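Local coordinates for DNA repair protein RecN (Deinococcus radiodurans, PDB 4ABY) that is an SMC-like ATPase that probably takes part in recombinational repair of DNA double-strand breaks, represented here by its ATP-binding head domain, at residues A314-I328 against L343-L355. Numbering follows the deposited sequence.
Sequences ADTPSVVFDEVDAGI and LADTRQVLVVTHL
Strands 318-321 and 348-352 run parallel, their axes 4.7 Å apart at closest approach and their directions 21° apart, and the backbone ladder climbs from Gln348 N to Pro317 O, through Val319 N to Gln348 O and Leu350 N to Val319 O, up to Phe321 N on Leu350 O. On one face of the pair Ser318 OG donates to Gln348 OE1 at 2.7 Å, in the plane of the amide carbonyl; Gln348, extended with CG anti to its backbone N (chi1 -178°), brings that oxygen alongside the serine, and Leu40 N is its second donor. Farther along, Val320 CG2 packs 3.8 Å from Leu350 CD1. On the other face, the Phe321 ring takes Leu343 CD2 at its edge, 3.6 Å from CZ. Helix 330-343 links the strands in a beta-alpha-beta unit of the ABC-type P-loop NTPase core; strand 318-321 runs into Asp322-Glu323, the Walker B motif by sequence and position, and the Asp322 side chain touches Lys73 of the predicted ATP-binding loop. Before the strands, Arg347 bends at chi2 (92°) and gives NE to Thr316 O at 2.9 Å, from above the carbonyl plane, while the Ala314 backbone lies over one guanidinium face. An alanine in place of Arg347 would remove this donor, and would probably leave Thr316 O without its side-chain partner and the 314-316 loop less firmly placed. Beyond the strands, Asp325 OD2 accepts from Thr353 OG1 at 3.1 Å and, nearly along its C-O axis, from the N of His354, whose position is consistent with the switch histidine of ABC ATPases. Thr353 OG1 in turn accepts from Leu355 N, an ST turn that ends on Leu355, the N-cap residue of helix 356-359, and Leu355 CD1 closes against Asp325 CB at 3.5 Å.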
loop_
_atom_site.group_PDB
_atom_site.type_symbol
_atom_site.label_atom_id
_atom_site.label_comp_id
_atom_site.label_asym_id
_atom_site.label_seq_id
_atom_site.Cartn_x
_atom_site.Cartn_y
_atom_site.Cartn_z
ATOM N N ALA A 314 -1.016 7.076 -5.938
ATOM C CA ALA A 314 -0.242 5.869 -5.676
ATOM C C ALA A 314 1.024 5.885 -6.524
ATOM O O ALA A 314 1.069 6.538 -7.567
ATOM C CB ALA A 314 -1.068 4.631 -5.979
ATOM N N ASP A 315 2.051 5.169 -6.077
ATOM C CA ASP A 315 3.334 5.156 -6.775
ATOM C C ASP A 315 3.601 3.840 -7.501
ATOM O O ASP A 315 4.703 3.610 -8.000
ATOM C CB ASP A 315 4.489 5.496 -5.822
ATOM C CG ASP A 315 4.468 4.669 -4.542
ATOM O OD1 ASP A 315 3.366 4.343 -4.046
ATOM O OD2 ASP A 315 5.561 4.354 -4.018
ATOM N N THR A 316 2.583 2.990 -7.566
ATOM C CA THR A 316 2.688 1.707 -8.245
ATOM C C THR A 316 1.400 1.400 -9.002
ATOM O O THR A 316 0.323 1.829 -8.597
ATOM C CB THR A 316 2.963 0.568 -7.251
ATOM O OG1 THR A 316 1.881 0.479 -6.314
ATOM C CG2 THR A 316 4.263 0.812 -6.500
ATOM N N PRO A 317 1.508 0.650 -10.108
ATOM C CA PRO A 317 0.354 0.309 -10.948
ATOM C C PRO A 317 -0.708 -0.481 -10.195
ATOM O O PRO A 317 -1.889 -0.379 -10.526
ATOM C CB PRO A 317 0.967 -0.564 -12.056
ATOM C CG PRO A 317 2.295 -0.994 -11.537
ATOM C CD PRO A 317 2.765 0.120 -10.660
ATOM N N SER A 318 -0.286 -1.264 -9.204
ATOM C CA SER A 318 -1.200 -2.105 -8.432
ATOM C C SER A 318 -1.043 -1.841 -6.947
ATOM O O SER A 318 0.071 -1.682 -6.455
ATOM C CB SER A 318 -0.937 -3.582 -8.713
ATOM O OG SER A 318 -1.075 -3.871 -10.093
ATOM N N VAL A 319 -2.171 -1.783 -6.242
ATOM C CA VAL A 319 -2.184 -1.556 -4.798
ATOM C C VAL A 319 -3.133 -2.531 -4.099
ATOM O O VAL A 319 -4.171 -2.896 -4.646
ATOM C CB VAL A 319 -2.599 -0.114 -4.457
ATOM C CG1 VAL A 319 -2.500 0.125 -2.958
ATOM C CG2 VAL A 319 -1.738 0.881 -5.221
ATOM N N VAL A 320 -2.741 -2.981 -2.913
ATOM C CA VAL A 320 -3.550 -3.929 -2.158
ATOM C C VAL A 320 -3.872 -3.423 -0.757
ATOM O O VAL A 320 -2.984 -2.993 -0.022
ATOM C CB VAL A 320 -2.855 -5.299 -2.048
ATOM C CG1 VAL A 320 -3.621 -6.207 -1.098
ATOM C CG2 VAL A 320 -2.727 -5.940 -3.422
ATOM N N PHE A 321 -5.146 -3.489 -0.392
ATOM C CA PHE A 321 -5.585 -3.082 0.933
ATOM C C PHE A 321 -6.192 -4.293 1.623
ATOM O O PHE A 321 -7.054 -4.965 1.058
ATOM C CB PHE A 321 -6.613 -1.954 0.839
ATOM C CG PHE A 321 -6.101 -0.725 0.144
ATOM C CD1 PHE A 321 -5.451 0.270 0.855
ATOM C CD2 PHE A 321 -6.270 -0.563 -1.221
ATOM C CE1 PHE A 321 -4.979 1.402 0.220
ATOM C CE2 PHE A 321 -5.801 0.569 -1.862
ATOM C CZ PHE A 321 -5.155 1.552 -1.141
ATOM N N ASP A 322 -5.805 -4.532 2.850
ATOM C CA ASP A 322 -6.368 -5.612 3.605
ATOM C C ASP A 322 -7.164 -5.084 4.752
ATOM O O ASP A 322 -6.683 -4.310 5.523
ATOM C CB ASP A 322 -5.258 -6.409 4.228
ATOM C CG ASP A 322 -5.731 -7.666 4.850
ATOM O OD1 ASP A 322 -6.758 -8.192 4.427
ATOM O OD2 ASP A 322 -5.064 -8.143 5.753
ATOM N N GLU A 323 -8.385 -5.514 4.919
ATOM C CA GLU A 323 -9.023 -5.078 6.093
ATOM C C GLU A 323 -9.450 -3.677 6.129
ATOM O O GLU A 323 -9.582 -3.169 7.182
ATOM C CB GLU A 323 -8.032 -5.254 7.224
ATOM C CG GLU A 323 -8.218 -6.521 8.034
ATOM C CD GLU A 323 -7.355 -6.564 9.234
ATOM O OE1 GLU A 323 -6.191 -6.899 9.116
ATOM O OE2 GLU A 323 -7.831 -6.273 10.321
ATOM N N VAL A 324 -9.687 -3.021 5.021
ATOM C CA VAL A 324 -10.097 -1.622 5.126
ATOM C C VAL A 324 -11.530 -1.628 5.352
ATOM O O VAL A 324 -12.052 -0.627 5.733
ATOM C CB VAL A 324 -9.821 -1.696 3.633
ATOM C CG1 VAL A 324 -10.889 -2.429 2.951
ATOM C CG2 VAL A 324 -9.744 -0.334 3.048
ATOM N N ASP A 325 -12.183 -2.770 5.258
ATOM C CA ASP A 325 -13.535 -2.726 5.774
ATOM C C ASP A 325 -13.658 -3.206 7.169
ATOM O O ASP A 325 -14.729 -3.416 7.650
ATOM C CB ASP A 325 -14.426 -3.620 4.943
ATOM C CG ASP A 325 -13.896 -4.963 4.796
ATOM O OD1 ASP A 325 -12.834 -5.196 5.280
ATOM O OD2 ASP A 325 -14.544 -5.793 4.206
ATOM N N ALA A 326 -12.546 -3.409 7.821
ATOM C CA ALA A 326 -12.583 -4.059 9.122
ATOM C C ALA A 326 -13.653 -3.505 10.066
ATOM O O ALA A 326 -14.767 -4.025 10.120
ATOM C CB ALA A 326 -11.213 -4.029 9.776
ATOM N N GLY A 327 -13.324 -2.458 10.811
ATOM C CA GLY A 327 -14.179 -2.048 11.910
ATOM C C GLY A 327 -15.222 -0.990 11.612
ATOM O O GLY A 327 -15.657 -0.274 12.514
ATOM N N ILE A 328 -15.631 -0.890 10.354
ATOM C CA ILE A 328 -16.572 0.144 9.939
ATOM C C ILE A 328 -17.802 -0.482 9.321
ATOM O O ILE A 328 -17.917 -1.704 9.235
ATOM C CB ILE A 328 -15.961 1.068 8.870
ATOM C CG1 ILE A 328 -15.715 0.279 7.577
ATOM C CG2 ILE A 328 -14.680 1.697 9.378
ATOM C CD1 ILE A 328 -15.374 1.130 6.385
ATOM N N LEU A 343 -9.289 5.701 -6.760
ATOM C CA LEU A 343 -7.920 5.242 -6.892
ATOM C C LEU A 343 -7.825 4.311 -8.092
ATOM O O LEU A 343 -6.784 4.215 -8.731
ATOM C CB LEU A 343 -7.475 4.535 -5.618
ATOM C CG LEU A 343 -6.089 3.901 -5.628
ATOM C CD1 LEU A 343 -5.043 4.894 -6.094
ATOM C CD2 LEU A 343 -5.756 3.359 -4.248
ATOM N N ALA A 344 -8.934 3.649 -8.408
ATOM C CA ALA A 344 -8.984 2.700 -9.517
ATOM C C ALA A 344 -9.079 3.385 -10.883
ATOM O O ALA A 344 -8.943 2.733 -11.918
ATOM C CB ALA A 344 -10.144 1.726 -9.326
ATOM N N ASP A 345 -9.320 4.694 -10.883
ATOM C CA ASP A 345 -9.362 5.474 -12.120
ATOM C C ASP A 345 -7.986 5.584 -12.755
ATOM O O ASP A 345 -7.856 5.998 -13.901
ATOM C CB ASP A 345 -9.892 6.884 -11.855
ATOM C CG ASP A 345 -11.400 6.942 -11.782
ATOM O OD1 ASP A 345 -12.057 5.898 -11.973
ATOM O OD2 ASP A 345 -11.932 8.041 -11.532
ATOM N N THR A 346 -6.961 5.224 -11.992
ATOM C CA THR A 346 -5.586 5.308 -12.457
ATOM C C THR A 346 -4.811 4.047 -12.081
ATOM O O THR A 346 -3.695 3.832 -12.552
ATOM C CB THR A 346 -4.882 6.546 -11.861
ATOM O OG1 THR A 346 -5.365 6.781 -10.530
ATOM C CG2 THR A 346 -5.163 7.772 -12.715
ATOM N N ARG A 347 -5.409 3.206 -11.240
ATOM C CA ARG A 347 -4.685 2.053 -10.707
ATOM C C ARG A 347 -5.497 0.789 -10.725
ATOM O O ARG A 347 -6.691 0.811 -11.020
ATOM C CB ARG A 347 -4.278 2.302 -9.263
ATOM C CG ARG A 347 -2.795 2.527 -9.051
ATOM C CD ARG A 347 -2.438 3.994 -9.100
ATOM N NE ARG A 347 -1.048 4.183 -9.503
ATOM C CZ ARG A 347 -0.554 5.364 -9.842
ATOM N NH1 ARG A 347 -1.353 6.419 -9.810
ATOM N NH2 ARG A 347 0.714 5.500 -10.207
ATOM N N GLN A 348 -4.825 -0.318 -10.433
ATOM C CA GLN A 348 -5.487 -1.582 -10.158
ATOM C C GLN A 348 -5.458 -1.732 -8.649
ATOM O O GLN A 348 -4.384 -1.852 -8.058
ATOM C CB GLN A 348 -4.723 -2.738 -10.810
ATOM C CG GLN A 348 -5.349 -4.109 -10.619
ATOM C CD GLN A 348 -4.478 -5.224 -11.167
ATOM O OE1 GLN A 348 -3.253 -5.172 -11.075
ATOM N NE2 GLN A 348 -5.107 -6.238 -11.741
ATOM N N VAL A 349 -6.630 -1.693 -8.021
ATOM C CA VAL A 349 -6.719 -1.853 -6.576
ATOM C C VAL A 349 -7.359 -3.198 -6.255
ATOM O O VAL A 349 -8.405 -3.552 -6.793
ATOM C CB VAL A 349 -7.480 -0.689 -5.902
ATOM C CG1 VAL A 349 -7.557 0.504 -6.837
ATOM C CG2 VAL A 349 -8.861 -1.119 -5.478
ATOM N N LEU A 350 -6.693 -3.956 -5.397
ATOM C CA LEU A 350 -7.136 -5.294 -5.052
ATOM C C LEU A 350 -7.540 -5.352 -3.587
ATOM O O LEU A 350 -6.703 -5.210 -2.697
ATOM C CB LEU A 350 -6.014 -6.290 -5.327
ATOM C CG LEU A 350 -5.476 -6.309 -6.761
ATOM C CD1 LEU A 350 -4.060 -6.854 -6.812
ATOM C CD2 LEU A 350 -6.390 -7.112 -7.666
ATOM N N VAL A 351 -8.827 -5.552 -3.332
ATOM C CA VAL A 351 -9.309 -5.664 -1.965
ATOM C C VAL A 351 -10.161 -6.913 -1.775
ATOM O O VAL A 351 -10.858 -7.355 -2.686
ATOM C CB VAL A 351 -10.129 -4.427 -1.538
ATOM C CG1 VAL A 351 -9.538 -3.165 -2.138
ATOM C CG2 VAL A 351 -11.574 -4.583 -1.952
ATOM N N VAL A 352 -10.079 -7.488 -0.582
ATOM C CA VAL A 352 -10.964 -8.568 -0.179
ATOM C C VAL A 352 -11.979 -7.965 0.785
ATOM O O VAL A 352 -11.602 -7.289 1.743
ATOM C CB VAL A 352 -10.187 -9.693 0.526
ATOM C CG1 VAL A 352 -11.120 -10.810 0.938
ATOM C CG2 VAL A 352 -9.098 -10.225 -0.380
ATOM N N THR A 353 -13.263 -8.197 0.534
ATOM C CA THR A 353 -14.297 -7.518 1.303
ATOM C C THR A 353 -15.489 -8.412 1.626
ATOM O O THR A 353 -15.762 -9.380 0.912
ATOM C CB THR A 353 -14.792 -6.261 0.557
ATOM O OG1 THR A 353 -15.747 -5.561 1.362
ATOM C CG2 THR A 353 -15.432 -6.643 -0.762
ATOM N N HIS A 354 -16.189 -8.082 2.712
ATOM C CA HIS A 354 -17.415 -8.786 3.089
ATOM C C HIS A 354 -18.618 -7.852 3.050
ATOM O O HIS A 354 -19.737 -8.252 3.354
ATOM C CB HIS A 354 -17.281 -9.428 4.474
ATOM C CG HIS A 354 -16.885 -8.467 5.551
ATOM N ND1 HIS A 354 -15.569 -8.158 5.824
ATOM C CD2 HIS A 354 -17.630 -7.756 6.431
ATOM C CE1 HIS A 354 -15.521 -7.292 6.823
ATOM N NE2 HIS A 354 -16.758 -7.032 7.208
ATOM N N LEU A 355 -18.372 -6.607 2.657
ATOM C CA LEU A 355 -19.410 -5.583 2.590
ATOM C C LEU A 355 -19.893 -5.376 1.163
ATOM O O LEU A 355 -19.103 -5.086 0.271
ATOM C CB LEU A 355 -18.881 -4.259 3.142
ATOM C CG LEU A 355 -18.490 -4.226 4.621
ATOM C CD1 LEU A 355 -17.839 -2.898 4.977
ATOM C CD2 LEU A 355 -19.708 -4.486 5.484
#